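Putative phospholipase A2 (Oryza sativa, PDB 2WG9) probably catalyses the calcium-dependent hydrolysis of the 2-acyl ester of phosphoglycerides, releasing a lysophospholipid and a free fatty acid, and binds octanoic acid. Local coordinates at residues Ser25-Tyr36 with Asn98-Ile109. Residues are numbered along the deposited sequence; the frame is centred on the assembly and turned at random. Where two conformers were deposited one is given.
Sequences SQFCTIAPLLRY and NKCNVGQTASVI. With OCA (octanoic acid (caprylic acid)), chain D.
The disulfide between C28 and C100 ties the loop joining strands 24-26 and 35-37 to the segment leading into helix 102-125, its dihedral of -82° being close to the relaxed right angle. Beside it, S25 OG accepts a nearly straight bond (168°) from K99 N at 2.9 Å; serine suits the place because its hydroxyl, set between the backbone N and the carbonyl carbon, is short enough to meet a main-chain N-H directly. C100 CB lies at the edge of the Y36 ring, 3.8 Å from CD1, and C100 SG sits at the same edge, a sulfur-aromatic contact. Threonine at 105 serves both needs of its site: CG2 packs obliquely on the ring, 3.6 Å from Y36 CD1, while OG1 turns back to N101 O, a carbonyl already bound by T105 N. A31 CB meets V108 CG1 at 4.1 Å, and in the conformer described L34 CD1 lies near V108 and T105. At the surface, the T29 methyl rests against the Q104 amide.

Tyrosine suits position 36 by joining an apolar ring to a polar hydroxyl, which is hydrogen-bonded to D54. N98 ND2 adds a weak bond to Y36 OH at 3.3 Å, the amide and ring planes 75° apart, and finds a further partner in T94. Asparagine also offers a carbonyl: N98 OD1 accepts from C100 N in an Asx turn, while N101 caps the helix by taking Q104 N on an in-plane lone pair of OD1.

A31 and I109 belong to the pocket holding the octanoic acid, with OCA C8 3.9 Å from I109 CA. L56 of helix 55-68 packs against Y36 and T105, I87 of helix 77-88 against I109, and the two-stranded sheet 24-26/35-37 and its loop pack beside the first turns of helix 102-125.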
loop_
_atom_site.group_PDB
_atom_site.type_symbol
_atom_site.label_atom_id
_atom_site.label_comp_id
_atom_site.label_asym_id
_atom_site.label_seq_id
_atom_site.Cartn_x
_atom_site.Cartn_y
_atom_site.Cartn_z
ATOM N N SER A 25 -9.534 -7.632 4.918
ATOM C CA SER A 25 -8.515 -8.673 4.813
ATOM C C SER A 25 -8.970 -9.721 3.803
ATOM O O SER A 25 -9.361 -10.837 4.170
ATOM C CB SER A 25 -8.175 -9.277 6.184
ATOM O OG SER A 25 -9.338 -9.616 6.919
ATOM N N GLN A 26 -8.920 -9.321 2.533
ATOM C CA GLN A 26 -9.448 -10.090 1.407
ATOM C C GLN A 26 -8.347 -10.365 0.389
ATOM O O GLN A 26 -7.480 -9.523 0.164
ATOM C CB GLN A 26 -10.578 -9.315 0.718
ATOM C CG GLN A 26 -11.789 -9.006 1.607
ATOM C CD GLN A 26 -12.596 -10.251 1.950
ATOM O OE1 GLN A 26 -12.769 -11.150 1.116
ATOM N NE2 GLN A 26 -13.097 -10.310 3.182
ATOM N N PHE A 27 -8.397 -11.548 -0.225
ATOM C CA PHE A 27 -7.416 -11.963 -1.222
ATOM C C PHE A 27 -5.984 -11.688 -0.749
ATOM O O PHE A 27 -5.169 -11.126 -1.478
ATOM C CB PHE A 27 -7.715 -11.300 -2.574
ATOM C CG PHE A 27 -9.074 -11.644 -3.129
ATOM C CD1 PHE A 27 -10.130 -10.737 -3.035
ATOM C CD2 PHE A 27 -9.301 -12.876 -3.737
ATOM C CE1 PHE A 27 -11.387 -11.053 -3.545
ATOM C CE2 PHE A 27 -10.561 -13.206 -4.242
ATOM C CZ PHE A 27 -11.602 -12.300 -4.149
ATOM N N CYS A 28 -5.707 -12.112 0.483
ATOM C CA CYS A 28 -4.459 -11.831 1.196
ATOM C C CYS A 28 -3.185 -12.077 0.391
ATOM O O CYS A 28 -2.182 -11.390 0.593
ATOM C CB CYS A 28 -4.413 -12.647 2.491
ATOM S SG CYS A 28 -5.827 -12.336 3.588
ATOM N N THR A 29 -3.226 -13.050 -0.518
ATOM C CA THR A 29 -2.040 -13.447 -1.277
ATOM C C THR A 29 -2.178 -13.255 -2.791
ATOM O O THR A 29 -1.271 -13.619 -3.545
ATOM C CB THR A 29 -1.662 -14.925 -1.003
ATOM O OG1 THR A 29 -2.736 -15.778 -1.414
ATOM C CG2 THR A 29 -1.381 -15.143 0.462
ATOM N N ILE A 30 -3.301 -12.693 -3.234
ATOM C CA ILE A 30 -3.524 -12.411 -4.660
ATOM C C ILE A 30 -3.337 -10.918 -4.937
ATOM O O ILE A 30 -4.228 -10.106 -4.671
ATOM C CB ILE A 30 -4.915 -12.904 -5.142
ATOM C CG1 ILE A 30 -5.042 -14.421 -4.937
ATOM C CG2 ILE A 30 -5.151 -12.518 -6.608
ATOM C CD1 ILE A 30 -6.471 -14.957 -4.986
ATOM N N ALA A 31 -2.167 -10.580 -5.479
ATOM C CA ALA A 31 -1.709 -9.194 -5.629
ATOM C C ALA A 31 -2.706 -8.232 -6.297
ATOM O O ALA A 31 -2.959 -7.149 -5.755
ATOM C CB ALA A 31 -0.338 -9.150 -6.335
ATOM N N PRO A 32 -3.281 -8.612 -7.463
ATOM C CA PRO A 32 -4.217 -7.679 -8.113
ATOM C C PRO A 32 -5.533 -7.456 -7.361
ATOM O O PRO A 32 -6.207 -6.462 -7.611
ATOM C CB PRO A 32 -4.499 -8.339 -9.475
ATOM C CG PRO A 32 -3.437 -9.389 -9.645
ATOM C CD PRO A 32 -3.116 -9.846 -8.258
ATOM N N LEU A 33 -5.893 -8.365 -6.452
ATOM C CA LEU A 33 -7.172 -8.296 -5.743
ATOM C C LEU A 33 -7.041 -8.008 -4.238
ATOM O O LEU A 33 -8.040 -7.766 -3.556
ATOM C CB LEU A 33 -7.973 -9.595 -5.954
ATOM C CG LEU A 33 -8.440 -9.949 -7.368
ATOM C CD1 LEU A 33 -9.232 -11.244 -7.343
ATOM C CD2 LEU A 33 -9.258 -8.818 -8.014
ATOM N N LEU A 34 -5.811 -8.038 -3.738
ATOM C CA LEU A 34 -5.521 -7.809 -2.321
ATOM C C LEU A 34 -6.231 -6.555 -1.795
ATOM O O LEU A 34 -6.160 -5.493 -2.418
ATOM C CB LEU A 34 -4.002 -7.683 -2.134
ATOM C CG LEU A 34 -3.346 -7.817 -0.756
ATOM C CD1 LEU A 34 -1.942 -8.386 -0.912
ATOM C CD2 LEU A 34 -3.300 -6.492 -0.015
ATOM N N ARG A 35 -6.916 -6.697 -0.661
ATOM C CA ARG A 35 -7.440 -5.557 0.090
ATOM C C ARG A 35 -7.199 -5.804 1.571
ATOM O O ARG A 35 -7.769 -6.725 2.157
ATOM C CB ARG A 35 -8.925 -5.311 -0.188
ATOM C CG ARG A 35 -9.176 -4.746 -1.559
ATOM C CD ARG A 35 -10.613 -4.380 -1.759
ATOM N NE ARG A 35 -10.800 -3.751 -3.059
ATOM C CZ ARG A 35 -11.984 -3.512 -3.615
ATOM N NH1 ARG A 35 -13.104 -3.850 -2.986
ATOM N NH2 ARG A 35 -12.041 -2.934 -4.809
ATOM N N TYR A 36 -6.348 -4.970 2.161
ATOM C CA TYR A 36 -5.863 -5.163 3.523
ATOM C C TYR A 36 -5.905 -3.816 4.233
ATOM O O TYR A 36 -5.390 -2.816 3.714
ATOM C CB TYR A 36 -4.430 -5.713 3.461
ATOM C CG TYR A 36 -3.726 -5.928 4.773
ATOM C CD1 TYR A 36 -3.489 -7.222 5.258
ATOM C CD2 TYR A 36 -3.249 -4.845 5.518
ATOM C CE1 TYR A 36 -2.816 -7.424 6.461
ATOM C CE2 TYR A 36 -2.586 -5.037 6.719
ATOM C CZ TYR A 36 -2.368 -6.323 7.185
ATOM O OH TYR A 36 -1.704 -6.501 8.378
ATOM N N ASN A 98 -8.436 -9.581 11.456
ATOM C CA ASN A 98 -7.529 -9.677 10.308
ATOM C C ASN A 98 -7.371 -11.134 9.875
ATOM O O ASN A 98 -6.726 -11.927 10.559
ATOM C CB ASN A 98 -6.161 -9.075 10.652
ATOM C CG ASN A 98 -5.253 -8.935 9.442
ATOM O OD1 ASN A 98 -5.623 -9.268 8.315
ATOM N ND2 ASN A 98 -4.051 -8.426 9.675
ATOM N N LYS A 99 -7.974 -11.476 8.739
ATOM C CA LYS A 99 -7.907 -12.840 8.206
ATOM C C LYS A 99 -6.596 -13.099 7.462
ATOM O O LYS A 99 -6.304 -14.236 7.072
ATOM C CB LYS A 99 -9.099 -13.105 7.278
ATOM C CG LYS A 99 -10.470 -12.827 7.893
ATOM C CD LYS A 99 -10.908 -13.945 8.827
ATOM C CE LYS A 99 -12.367 -13.787 9.218
ATOM N NZ LYS A 99 -12.607 -12.570 10.052
ATOM N N CYS A 100 -5.821 -12.038 7.248
ATOM C CA CYS A 100 -4.540 -12.142 6.568
ATOM C C CYS A 100 -3.418 -12.370 7.569
ATOM O O CYS A 100 -3.568 -12.109 8.764
ATOM C CB CYS A 100 -4.249 -10.879 5.744
ATOM S SG CYS A 100 -5.402 -10.522 4.385
ATOM N N ASN A 101 -2.298 -12.872 7.066
ATOM C CA ASN A 101 -1.061 -12.934 7.823
ATOM C C ASN A 101 -0.217 -11.710 7.488
ATOM O O ASN A 101 0.070 -11.458 6.312
ATOM C CB ASN A 101 -0.320 -14.226 7.470
ATOM C CG ASN A 101 0.945 -14.407 8.265
ATOM O OD1 ASN A 101 2.006 -13.895 7.899
ATOM N ND2 ASN A 101 0.844 -15.150 9.366
ATOM N N VAL A 102 0.180 -10.951 8.513
ATOM C CA VAL A 102 0.895 -9.690 8.309
ATOM C C VAL A 102 2.154 -9.864 7.449
ATOM O O VAL A 102 2.288 -9.224 6.404
ATOM C CB VAL A 102 1.247 -8.983 9.648
ATOM C CG1 VAL A 102 1.997 -7.685 9.386
ATOM C CG2 VAL A 102 -0.013 -8.711 10.452
ATOM N N GLY A 103 3.054 -10.744 7.887
ATOM C CA GLY A 103 4.324 -10.973 7.198
ATOM C C GLY A 103 4.141 -11.482 5.783
ATOM O O GLY A 103 4.825 -11.041 4.870
ATOM N N GLN A 104 3.211 -12.416 5.615
ATOM C CA GLN A 104 2.869 -12.956 4.302
ATOM C C GLN A 104 2.354 -11.879 3.338
ATOM O O GLN A 104 2.841 -11.770 2.214
ATOM C CB GLN A 104 1.839 -14.069 4.448
ATOM C CG GLN A 104 1.577 -14.854 3.172
ATOM C CD GLN A 104 0.461 -15.878 3.318
ATOM O OE1 GLN A 104 -0.501 -15.682 4.075
ATOM N NE2 GLN A 104 0.575 -16.978 2.578
ATOM N N THR A 105 1.370 -11.094 3.780
ATOM C CA THR A 105 0.792 -10.031 2.950
ATOM C C THR A 105 1.844 -8.981 2.604
ATOM O O THR A 105 1.908 -8.516 1.466
ATOM C CB THR A 105 -0.442 -9.375 3.631
ATOM O OG1 THR A 105 -1.481 -10.353 3.766
ATOM C CG2 THR A 105 -0.982 -8.201 2.800
ATOM N N ALA A 106 2.682 -8.627 3.576
ATOM C CA ALA A 106 3.741 -7.653 3.337
ATOM C C ALA A 106 4.709 -8.140 2.256
ATOM O O ALA A 106 5.178 -7.343 1.436
ATOM C CB ALA A 106 4.490 -7.345 4.621
ATOM N N SER A 107 4.993 -9.446 2.254
ATOM C CA SER A 107 5.902 -10.024 1.267
ATOM C C SER A 107 5.301 -9.979 -0.140
ATOM O O SER A 107 6.019 -9.750 -1.122
ATOM C CB SER A 107 6.287 -11.454 1.649
ATOM O OG SER A 107 7.165 -12.002 0.682
ATOM N N VAL A 108 3.986 -10.178 -0.232
ATOM C CA VAL A 108 3.273 -10.080 -1.515
ATOM C C VAL A 108 3.314 -8.635 -2.048
ATOM O O VAL A 108 3.613 -8.397 -3.228
ATOM C CB VAL A 108 1.817 -10.630 -1.415
ATOM C CG1 VAL A 108 1.044 -10.420 -2.723
ATOM C CG2 VAL A 108 1.827 -12.125 -1.041
ATOM N N ILE A 109 3.045 -7.668 -1.173
ATOM C CA ILE A 109 3.141 -6.256 -1.542
ATOM C C ILE A 109 4.578 -5.929 -1.941
ATOM O O ILE A 109 4.812 -5.291 -2.972
ATOM C CB ILE A 109 2.670 -5.322 -0.388
ATOM C CG1 ILE A 109 1.182 -5.568 -0.093
ATOM C CG2 ILE A 109 2.938 -3.848 -0.737
ATOM C CD1 ILE A 109 0.707 -5.080 1.284
HETATM C C1 OCA D . -0.703 0.511 -1.357
HETATM C C2 OCA D . 0.237 -0.692 -1.465
HETATM C C3 OCA D . 0.867 -0.793 -2.853
HETATM C C4 OCA D . -0.121 -1.285 -3.914
HETATM C C5 OCA D . -0.612 -2.718 -3.651
HETATM C C6 OCA D . 0.328 -3.754 -4.264
HETATM C C7 OCA D . -0.433 -5.019 -4.661
HETATM C C8 OCA D . -0.072 -6.184 -3.732
HETATM O O1 OCA D . -1.912 0.316 -1.591
HETATM O O2 OCA D . -0.189 1.599 -1.030
#